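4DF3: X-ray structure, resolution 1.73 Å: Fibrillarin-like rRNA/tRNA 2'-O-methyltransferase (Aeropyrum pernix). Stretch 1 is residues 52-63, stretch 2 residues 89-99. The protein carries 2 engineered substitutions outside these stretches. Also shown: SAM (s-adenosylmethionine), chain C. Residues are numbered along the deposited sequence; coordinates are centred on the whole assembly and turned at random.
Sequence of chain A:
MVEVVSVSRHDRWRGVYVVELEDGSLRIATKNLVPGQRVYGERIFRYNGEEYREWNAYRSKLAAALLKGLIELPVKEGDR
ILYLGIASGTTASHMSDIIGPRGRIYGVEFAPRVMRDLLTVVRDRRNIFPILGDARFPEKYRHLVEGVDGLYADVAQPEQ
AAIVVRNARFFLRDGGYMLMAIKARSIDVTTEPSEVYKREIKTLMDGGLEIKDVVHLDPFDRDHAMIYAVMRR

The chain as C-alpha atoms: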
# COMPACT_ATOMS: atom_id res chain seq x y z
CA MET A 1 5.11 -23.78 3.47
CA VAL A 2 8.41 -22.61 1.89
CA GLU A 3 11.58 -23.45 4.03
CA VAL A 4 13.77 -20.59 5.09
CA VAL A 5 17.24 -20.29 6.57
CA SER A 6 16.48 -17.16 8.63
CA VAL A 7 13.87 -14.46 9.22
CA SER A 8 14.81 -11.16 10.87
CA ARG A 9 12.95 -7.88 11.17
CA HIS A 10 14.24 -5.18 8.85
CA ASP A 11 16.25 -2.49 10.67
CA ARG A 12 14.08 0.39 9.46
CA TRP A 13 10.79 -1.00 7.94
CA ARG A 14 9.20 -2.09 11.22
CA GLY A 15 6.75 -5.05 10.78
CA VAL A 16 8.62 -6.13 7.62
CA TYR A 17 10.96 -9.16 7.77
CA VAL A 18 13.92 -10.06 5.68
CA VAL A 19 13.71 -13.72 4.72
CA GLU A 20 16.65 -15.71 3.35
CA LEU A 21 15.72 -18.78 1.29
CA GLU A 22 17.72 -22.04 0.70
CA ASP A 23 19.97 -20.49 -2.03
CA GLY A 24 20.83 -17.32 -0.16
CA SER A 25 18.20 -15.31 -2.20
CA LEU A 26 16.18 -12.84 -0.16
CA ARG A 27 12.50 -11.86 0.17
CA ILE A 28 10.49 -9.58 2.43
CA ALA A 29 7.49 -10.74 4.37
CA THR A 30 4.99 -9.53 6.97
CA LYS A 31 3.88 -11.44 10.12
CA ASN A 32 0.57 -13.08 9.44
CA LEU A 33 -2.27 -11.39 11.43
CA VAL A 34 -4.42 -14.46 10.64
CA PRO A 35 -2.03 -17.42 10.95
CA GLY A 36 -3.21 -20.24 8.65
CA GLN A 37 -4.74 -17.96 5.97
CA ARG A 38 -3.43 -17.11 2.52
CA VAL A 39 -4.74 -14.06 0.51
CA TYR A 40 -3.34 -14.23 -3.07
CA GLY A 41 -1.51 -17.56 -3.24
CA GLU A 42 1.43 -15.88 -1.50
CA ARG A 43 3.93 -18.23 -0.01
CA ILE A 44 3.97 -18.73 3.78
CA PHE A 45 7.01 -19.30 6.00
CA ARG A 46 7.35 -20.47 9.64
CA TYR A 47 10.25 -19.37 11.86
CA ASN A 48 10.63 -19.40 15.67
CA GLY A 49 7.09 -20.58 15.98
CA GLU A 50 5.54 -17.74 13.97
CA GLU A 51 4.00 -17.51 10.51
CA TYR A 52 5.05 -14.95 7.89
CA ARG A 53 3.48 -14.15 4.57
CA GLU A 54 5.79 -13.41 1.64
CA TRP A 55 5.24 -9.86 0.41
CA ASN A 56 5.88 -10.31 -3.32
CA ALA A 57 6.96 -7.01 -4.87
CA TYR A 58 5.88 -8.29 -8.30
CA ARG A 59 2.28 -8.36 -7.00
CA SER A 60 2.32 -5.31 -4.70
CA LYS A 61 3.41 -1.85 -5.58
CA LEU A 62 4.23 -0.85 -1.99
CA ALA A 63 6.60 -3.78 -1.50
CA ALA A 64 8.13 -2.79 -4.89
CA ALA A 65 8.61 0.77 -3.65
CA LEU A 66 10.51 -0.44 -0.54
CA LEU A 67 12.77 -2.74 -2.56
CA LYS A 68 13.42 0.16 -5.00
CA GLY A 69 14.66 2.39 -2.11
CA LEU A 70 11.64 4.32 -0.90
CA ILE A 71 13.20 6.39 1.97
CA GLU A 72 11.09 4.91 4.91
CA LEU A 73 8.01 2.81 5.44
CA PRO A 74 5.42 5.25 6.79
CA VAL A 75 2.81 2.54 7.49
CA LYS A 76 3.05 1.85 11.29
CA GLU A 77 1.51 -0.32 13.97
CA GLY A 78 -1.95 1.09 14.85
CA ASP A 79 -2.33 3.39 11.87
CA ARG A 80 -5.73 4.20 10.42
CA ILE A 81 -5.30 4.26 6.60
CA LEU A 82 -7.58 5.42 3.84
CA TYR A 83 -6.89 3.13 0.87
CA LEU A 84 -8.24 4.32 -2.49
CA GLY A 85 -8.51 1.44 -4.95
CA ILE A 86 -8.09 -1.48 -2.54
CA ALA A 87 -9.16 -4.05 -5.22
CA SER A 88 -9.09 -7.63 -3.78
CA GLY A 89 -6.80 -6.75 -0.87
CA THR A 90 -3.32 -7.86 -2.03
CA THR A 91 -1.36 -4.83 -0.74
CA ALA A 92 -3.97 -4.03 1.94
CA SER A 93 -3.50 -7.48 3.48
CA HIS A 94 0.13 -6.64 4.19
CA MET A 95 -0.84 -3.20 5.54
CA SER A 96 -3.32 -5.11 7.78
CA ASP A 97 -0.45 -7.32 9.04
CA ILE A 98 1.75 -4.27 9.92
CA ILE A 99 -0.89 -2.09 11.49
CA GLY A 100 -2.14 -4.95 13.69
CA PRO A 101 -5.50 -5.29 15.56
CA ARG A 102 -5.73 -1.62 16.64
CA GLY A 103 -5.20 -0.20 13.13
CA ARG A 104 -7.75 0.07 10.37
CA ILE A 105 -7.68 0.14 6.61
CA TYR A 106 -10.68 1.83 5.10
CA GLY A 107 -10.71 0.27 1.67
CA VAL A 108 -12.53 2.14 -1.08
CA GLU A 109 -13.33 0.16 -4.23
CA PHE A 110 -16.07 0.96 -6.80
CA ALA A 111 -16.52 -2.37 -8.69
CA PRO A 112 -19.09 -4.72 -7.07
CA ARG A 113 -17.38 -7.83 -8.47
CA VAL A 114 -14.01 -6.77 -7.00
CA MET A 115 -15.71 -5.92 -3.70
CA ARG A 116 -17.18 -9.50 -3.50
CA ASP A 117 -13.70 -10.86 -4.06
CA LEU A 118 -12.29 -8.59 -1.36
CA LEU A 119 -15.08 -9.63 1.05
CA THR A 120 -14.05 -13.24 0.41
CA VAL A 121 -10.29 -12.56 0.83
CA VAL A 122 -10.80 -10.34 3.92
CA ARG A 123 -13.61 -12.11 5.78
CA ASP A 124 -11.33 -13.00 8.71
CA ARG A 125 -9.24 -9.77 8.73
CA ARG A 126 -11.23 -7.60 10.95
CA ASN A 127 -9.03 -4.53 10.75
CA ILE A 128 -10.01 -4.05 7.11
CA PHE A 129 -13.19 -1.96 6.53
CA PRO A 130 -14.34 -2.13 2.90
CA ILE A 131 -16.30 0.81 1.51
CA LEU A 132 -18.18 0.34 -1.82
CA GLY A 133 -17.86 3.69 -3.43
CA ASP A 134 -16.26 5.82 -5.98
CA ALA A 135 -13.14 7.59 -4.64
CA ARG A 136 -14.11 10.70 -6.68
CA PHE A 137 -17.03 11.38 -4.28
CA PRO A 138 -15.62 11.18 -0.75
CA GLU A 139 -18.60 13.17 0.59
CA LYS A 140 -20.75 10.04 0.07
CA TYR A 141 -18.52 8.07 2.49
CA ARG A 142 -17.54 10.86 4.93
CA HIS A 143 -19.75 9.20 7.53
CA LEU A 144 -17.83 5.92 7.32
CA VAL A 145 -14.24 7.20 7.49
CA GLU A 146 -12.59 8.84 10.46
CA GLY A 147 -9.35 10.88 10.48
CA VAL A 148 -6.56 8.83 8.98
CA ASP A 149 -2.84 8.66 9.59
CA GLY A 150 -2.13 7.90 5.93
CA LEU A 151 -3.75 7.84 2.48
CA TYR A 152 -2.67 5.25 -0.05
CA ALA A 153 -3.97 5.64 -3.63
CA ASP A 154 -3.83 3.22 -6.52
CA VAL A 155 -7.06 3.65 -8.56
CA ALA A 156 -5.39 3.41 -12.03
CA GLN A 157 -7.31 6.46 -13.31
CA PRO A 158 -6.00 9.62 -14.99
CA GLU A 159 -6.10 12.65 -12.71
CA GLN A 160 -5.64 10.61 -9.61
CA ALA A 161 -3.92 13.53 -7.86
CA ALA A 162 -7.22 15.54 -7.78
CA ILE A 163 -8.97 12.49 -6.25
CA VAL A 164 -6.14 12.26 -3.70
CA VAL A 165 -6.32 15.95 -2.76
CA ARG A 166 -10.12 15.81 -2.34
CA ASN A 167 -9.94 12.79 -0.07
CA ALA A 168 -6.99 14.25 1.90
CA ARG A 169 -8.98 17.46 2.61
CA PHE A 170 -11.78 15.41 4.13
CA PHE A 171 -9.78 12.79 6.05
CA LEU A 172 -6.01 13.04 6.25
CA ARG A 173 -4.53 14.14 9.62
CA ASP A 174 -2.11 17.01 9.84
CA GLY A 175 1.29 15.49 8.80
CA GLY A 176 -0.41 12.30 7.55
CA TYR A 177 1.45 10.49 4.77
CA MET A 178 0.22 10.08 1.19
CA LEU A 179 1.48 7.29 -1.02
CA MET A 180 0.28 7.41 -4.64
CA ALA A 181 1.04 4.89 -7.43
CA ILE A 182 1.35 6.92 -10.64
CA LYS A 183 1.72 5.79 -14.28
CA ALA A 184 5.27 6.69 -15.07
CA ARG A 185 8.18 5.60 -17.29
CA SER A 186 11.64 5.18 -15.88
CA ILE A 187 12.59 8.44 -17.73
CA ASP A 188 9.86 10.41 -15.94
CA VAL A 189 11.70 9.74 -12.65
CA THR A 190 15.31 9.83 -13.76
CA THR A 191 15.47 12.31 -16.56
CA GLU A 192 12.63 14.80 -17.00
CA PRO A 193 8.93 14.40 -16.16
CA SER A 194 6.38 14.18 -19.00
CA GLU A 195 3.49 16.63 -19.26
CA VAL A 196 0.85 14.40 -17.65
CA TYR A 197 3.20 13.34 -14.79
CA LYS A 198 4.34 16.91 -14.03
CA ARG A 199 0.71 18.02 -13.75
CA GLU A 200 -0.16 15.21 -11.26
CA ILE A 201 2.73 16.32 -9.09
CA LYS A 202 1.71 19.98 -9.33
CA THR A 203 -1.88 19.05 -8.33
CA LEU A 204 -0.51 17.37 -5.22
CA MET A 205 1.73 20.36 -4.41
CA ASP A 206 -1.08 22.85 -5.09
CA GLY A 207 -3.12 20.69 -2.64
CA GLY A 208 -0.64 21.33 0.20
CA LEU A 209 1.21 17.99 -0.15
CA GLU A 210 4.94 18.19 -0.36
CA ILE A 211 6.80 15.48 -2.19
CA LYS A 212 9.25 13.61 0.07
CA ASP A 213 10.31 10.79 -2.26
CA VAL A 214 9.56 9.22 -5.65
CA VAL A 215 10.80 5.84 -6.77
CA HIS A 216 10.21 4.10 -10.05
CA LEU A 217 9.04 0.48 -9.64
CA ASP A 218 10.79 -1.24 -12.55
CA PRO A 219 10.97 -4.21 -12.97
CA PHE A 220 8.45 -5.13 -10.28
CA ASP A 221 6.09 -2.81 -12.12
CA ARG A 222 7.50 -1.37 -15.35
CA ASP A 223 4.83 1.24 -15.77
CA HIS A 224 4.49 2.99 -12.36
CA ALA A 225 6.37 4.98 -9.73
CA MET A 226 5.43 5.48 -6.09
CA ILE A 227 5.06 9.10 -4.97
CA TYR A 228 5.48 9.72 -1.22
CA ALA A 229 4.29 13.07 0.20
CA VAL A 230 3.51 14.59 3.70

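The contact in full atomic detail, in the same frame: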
# COMPACT_ATOMS: atom_id res chain seq x y z
N TYR A 52 4.79 -16.17 8.71
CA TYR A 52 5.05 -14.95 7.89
C TYR A 52 4.47 -15.18 6.52
O TYR A 52 4.46 -16.31 6.01
CB TYR A 52 6.58 -14.67 7.78
CG TYR A 52 7.19 -14.38 9.14
CD1 TYR A 52 7.30 -13.11 9.60
CD2 TYR A 52 7.65 -15.45 9.97
CE1 TYR A 52 7.84 -12.83 10.91
CE2 TYR A 52 8.21 -15.18 11.26
CZ TYR A 52 8.31 -13.90 11.69
OH TYR A 52 8.84 -13.65 12.91
N ARG A 53 4.08 -14.09 5.87
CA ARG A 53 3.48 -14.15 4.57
C ARG A 53 4.47 -13.41 3.65
O ARG A 53 4.73 -12.23 3.86
CB ARG A 53 2.15 -13.36 4.55
CG ARG A 53 0.98 -13.89 5.43
CD ARG A 53 -0.20 -12.89 5.38
NE ARG A 53 -0.64 -12.67 4.07
CZ ARG A 53 -0.84 -11.50 3.49
NH1 ARG A 53 -0.71 -10.33 4.15
NH2 ARG A 53 -1.28 -11.52 2.28
N GLU A 54 4.97 -14.09 2.62
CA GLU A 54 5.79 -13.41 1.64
C GLU A 54 5.06 -12.18 1.03
O GLU A 54 3.91 -12.27 0.67
CB GLU A 54 6.24 -14.37 0.53
CG GLU A 54 7.14 -13.72 -0.47
CD GLU A 54 7.51 -14.73 -1.60
OE1 GLU A 54 6.64 -15.17 -2.32
OE2 GLU A 54 8.67 -15.15 -1.68
N TRP A 55 5.75 -11.04 0.98
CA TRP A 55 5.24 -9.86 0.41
C TRP A 55 5.91 -9.70 -0.98
O TRP A 55 6.99 -9.12 -1.10
CB TRP A 55 5.52 -8.67 1.30
CG TRP A 55 4.73 -7.40 0.94
CD1 TRP A 55 3.80 -7.27 -0.04
CD2 TRP A 55 4.76 -6.16 1.64
NE1 TRP A 55 3.27 -5.98 -0.03
CE2 TRP A 55 3.86 -5.28 0.99
CE3 TRP A 55 5.48 -5.71 2.77
CZ2 TRP A 55 3.65 -3.98 1.40
CZ3 TRP A 55 5.29 -4.37 3.19
CH2 TRP A 55 4.38 -3.52 2.48
N ASN A 56 5.22 -10.17 -2.01
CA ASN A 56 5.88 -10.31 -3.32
C ASN A 56 5.81 -8.96 -4.05
O ASN A 56 4.72 -8.50 -4.36
CB ASN A 56 5.05 -11.32 -4.13
CG ASN A 56 5.63 -11.60 -5.52
OD1 ASN A 56 6.65 -11.01 -5.94
ND2 ASN A 56 5.00 -12.55 -6.23
N ALA A 57 6.95 -8.30 -4.28
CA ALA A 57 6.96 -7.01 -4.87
C ALA A 57 6.47 -7.02 -6.32
O ALA A 57 6.14 -5.96 -6.88
CB ALA A 57 8.40 -6.44 -4.78
N TYR A 58 6.43 -8.21 -6.96
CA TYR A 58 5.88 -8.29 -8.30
C TYR A 58 4.38 -8.31 -8.30
O TYR A 58 3.82 -8.19 -9.38
CB TYR A 58 6.35 -9.56 -9.09
CG TYR A 58 7.82 -9.44 -9.48
CD1 TYR A 58 8.20 -8.72 -10.62
CD2 TYR A 58 8.83 -10.05 -8.70
CE1 TYR A 58 9.55 -8.59 -11.07
CE2 TYR A 58 10.22 -9.90 -9.10
CZ TYR A 58 10.56 -9.19 -10.31
OH TYR A 58 11.90 -9.03 -10.72
N ARG A 59 3.76 -8.40 -7.12
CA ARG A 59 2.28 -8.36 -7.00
C ARG A 59 1.77 -7.18 -6.14
O ARG A 59 0.52 -6.95 -6.02
CB ARG A 59 1.79 -9.62 -6.33
CG ARG A 59 2.13 -10.93 -7.04
CD ARG A 59 1.30 -11.16 -8.37
NE ARG A 59 -0.14 -10.89 -8.21
CZ ARG A 59 -1.03 -11.68 -7.58
NH1 ARG A 59 -0.69 -12.86 -7.05
NH2 ARG A 59 -2.30 -11.26 -7.48
N SER A 60 2.72 -6.45 -5.56
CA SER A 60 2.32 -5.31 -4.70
C SER A 60 3.20 -4.13 -4.88
O SER A 60 4.45 -4.18 -4.56
CB SER A 60 2.34 -5.76 -3.21
OG SER A 60 2.16 -4.63 -2.31
N LYS A 61 2.57 -3.02 -5.29
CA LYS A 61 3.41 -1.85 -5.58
C LYS A 61 4.14 -1.25 -4.38
O LYS A 61 5.28 -0.68 -4.51
CB LYS A 61 2.57 -0.78 -6.29
CG LYS A 61 2.19 -1.17 -7.75
CD LYS A 61 1.38 0.01 -8.34
CE LYS A 61 0.50 -0.34 -9.55
NZ LYS A 61 -0.75 -1.07 -9.15
N LEU A 62 3.54 -1.39 -3.19
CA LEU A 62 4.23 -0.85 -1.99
C LEU A 62 5.47 -1.62 -1.63
O LEU A 62 6.50 -1.04 -1.23
CB LEU A 62 3.26 -0.84 -0.77
CG LEU A 62 3.81 -0.34 0.61
CD1 LEU A 62 4.51 1.01 0.36
CD2 LEU A 62 2.61 -0.29 1.62
N ALA A 63 5.42 -2.96 -1.73
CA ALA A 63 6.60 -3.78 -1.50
C ALA A 63 7.63 -3.41 -2.57
O ALA A 63 8.81 -3.28 -2.26
CB ALA A 63 6.24 -5.29 -1.69
N GLY A 89 -7.45 -6.75 -2.16
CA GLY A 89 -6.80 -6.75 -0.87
C GLY A 89 -5.35 -7.21 -0.83
O GLY A 89 -4.79 -7.34 0.24
N THR A 90 -4.75 -7.46 -1.99
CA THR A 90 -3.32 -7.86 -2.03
C THR A 90 -2.37 -7.00 -1.17
O THR A 90 -1.74 -7.50 -0.21
CB THR A 90 -2.84 -7.90 -3.47
OG1 THR A 90 -3.50 -9.01 -4.13
CG2 THR A 90 -1.35 -8.17 -3.48
N THR A 91 -2.26 -5.70 -1.48
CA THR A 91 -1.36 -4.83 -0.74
C THR A 91 -2.00 -4.52 0.62
O THR A 91 -1.29 -4.41 1.65
CB THR A 91 -1.08 -3.54 -1.54
OG1 THR A 91 -0.44 -3.90 -2.80
CG2 THR A 91 -0.23 -2.59 -0.71
N ALA A 92 -3.33 -4.34 0.64
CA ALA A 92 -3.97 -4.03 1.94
C ALA A 92 -3.76 -5.16 2.94
O ALA A 92 -3.71 -4.91 4.14
CB ALA A 92 -5.46 -3.73 1.76
N SER A 93 -3.63 -6.41 2.48
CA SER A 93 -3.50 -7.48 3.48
C SER A 93 -2.17 -7.32 4.23
O SER A 93 -2.07 -7.61 5.43
CB SER A 93 -3.56 -8.90 2.83
OG SER A 93 -2.47 -9.13 1.93
N HIS A 94 -1.13 -6.93 3.51
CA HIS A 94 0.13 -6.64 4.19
C HIS A 94 0.07 -5.39 5.06
O HIS A 94 0.71 -5.39 6.17
CB HIS A 94 1.31 -6.58 3.17
CG HIS A 94 1.54 -7.90 2.49
ND1 HIS A 94 2.25 -8.95 3.06
CD2 HIS A 94 1.12 -8.34 1.28
CE1 HIS A 94 2.22 -9.99 2.23
NE2 HIS A 94 1.57 -9.63 1.14
N MET A 95 -0.65 -4.37 4.64
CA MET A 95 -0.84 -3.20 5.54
C MET A 95 -1.54 -3.69 6.81
O MET A 95 -1.15 -3.33 7.93
CB MET A 95 -1.68 -2.11 4.89
CG MET A 95 -0.95 -1.45 3.81
SD MET A 95 -2.15 -0.35 3.03
CE MET A 95 -1.22 0.65 1.87
N SER A 96 -2.55 -4.56 6.64
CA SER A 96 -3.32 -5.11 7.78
C SER A 96 -2.38 -5.88 8.73
O SER A 96 -2.46 -5.66 9.96
CB SER A 96 -4.49 -6.02 7.26
OG SER A 96 -4.94 -6.91 8.25
N ASP A 97 -1.45 -6.70 8.17
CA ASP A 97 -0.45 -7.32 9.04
C ASP A 97 0.35 -6.31 9.90
O ASP A 97 0.57 -6.54 11.08
CB ASP A 97 0.54 -8.18 8.24
CG ASP A 97 -0.10 -9.44 7.68
OD1 ASP A 97 -1.16 -9.92 8.19
OD2 ASP A 97 0.50 -10.02 6.72
N ILE A 98 0.85 -5.25 9.26
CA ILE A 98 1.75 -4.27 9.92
C ILE A 98 1.03 -3.47 10.96
O ILE A 98 1.51 -3.31 12.09
CB ILE A 98 2.40 -3.35 8.85
CG1 ILE A 98 3.32 -4.24 7.99
CG2 ILE A 98 3.25 -2.23 9.45
CD1 ILE A 98 3.69 -3.54 6.65
N ILE A 99 -0.15 -2.98 10.58
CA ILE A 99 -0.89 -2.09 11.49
C ILE A 99 -1.45 -2.79 12.69
O ILE A 99 -1.65 -2.16 13.74
CB ILE A 99 -2.04 -1.27 10.79
CG1 ILE A 99 -3.20 -2.15 10.37
CG2 ILE A 99 -1.43 -0.45 9.63
CD1 ILE A 99 -4.25 -1.39 9.45
N SAM C . -4.07 -1.36 -4.80
CA SAM C . -4.31 -2.74 -5.31
C SAM C . -3.14 -3.60 -4.82
O SAM C . -2.00 -3.11 -4.67
OXT SAM C . -3.33 -4.78 -4.57
CB SAM C . -4.37 -2.81 -6.87
CG SAM C . -5.38 -1.76 -7.29
SD SAM C . -6.09 -1.95 -8.96
CE SAM C . -4.61 -1.25 -9.75
C5' SAM C . -7.19 -0.48 -9.05
C4' SAM C . -8.57 -0.71 -8.43
O4' SAM C . -9.27 0.50 -8.19
C3' SAM C . -9.55 -1.55 -9.24
O3' SAM C . -9.90 -2.65 -8.38
C2' SAM C . -10.69 -0.62 -9.66
O2' SAM C . -11.94 -1.28 -9.66
C1' SAM C . -10.66 0.44 -8.57
N9 SAM C . -11.04 1.80 -9.01
C8 SAM C . -10.79 2.47 -10.21
N7 SAM C . -11.36 3.73 -10.13
C5 SAM C . -11.94 3.87 -8.93
C6 SAM C . -12.62 4.92 -8.34
N6 SAM C . -12.86 6.14 -8.95
N1 SAM C . -13.03 4.62 -7.05
C2 SAM C . -12.87 3.46 -6.31
N3 SAM C . -12.19 2.43 -6.93
C4 SAM C . -11.78 2.65 -8.21
O HOH W 1 -3.29 -8.71 -6.63

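Gly89 precedes the helix of stretch 2 and touches nothing in stretch 1; its phi/psi of 96/6° would jam a beta carbon against the preceding carbonyl, which by itself calls for glycine. Thr90 points toward stretch 1, its CG2 3.4 Å from Arg59 O, while a water 2.5 Å from Thr90 OG1 also accepts a weak hydrogen bond from Arg59 NH2 (2.9 Å).

Thr91 links a hydroxyl relay: Trp55 NE1 donates weakly to Ser60 OG (2.9 Å), Ser60 OG donates to Thr91 OG1 (2.7 Å), and Thr91 OG1 donates to SAM O (2.6 Å). A hydroxyl suits both middle positions because it accepts and donates at once. Ser93 OG, set by chi1 63°, does the same, accepting from Arg53 NH2 at 2.7 Å and donating to Thr90 O at 2.8 Å.

His94, covered over 104 Å², is sandwiched. On one face its ring stacks offset on the five-membered ring of Trp55 (centroids 3.7 Å, planes 14°); on the opposite face lies the Arg53 guanidinium (centres 3.9 Å, planes 19°). Flat groups allow both contacts.

Met95 CE meets Leu62 CD2 at 4.0 Å. One turn beyond Ser93, Asp97 OD2 receives Arg53 NH1 in a buried salt bridge (2.9 Å, 162°). Ile98 CD1 makes a separate apolar contact, 3.9 Å from Trp55 CZ3.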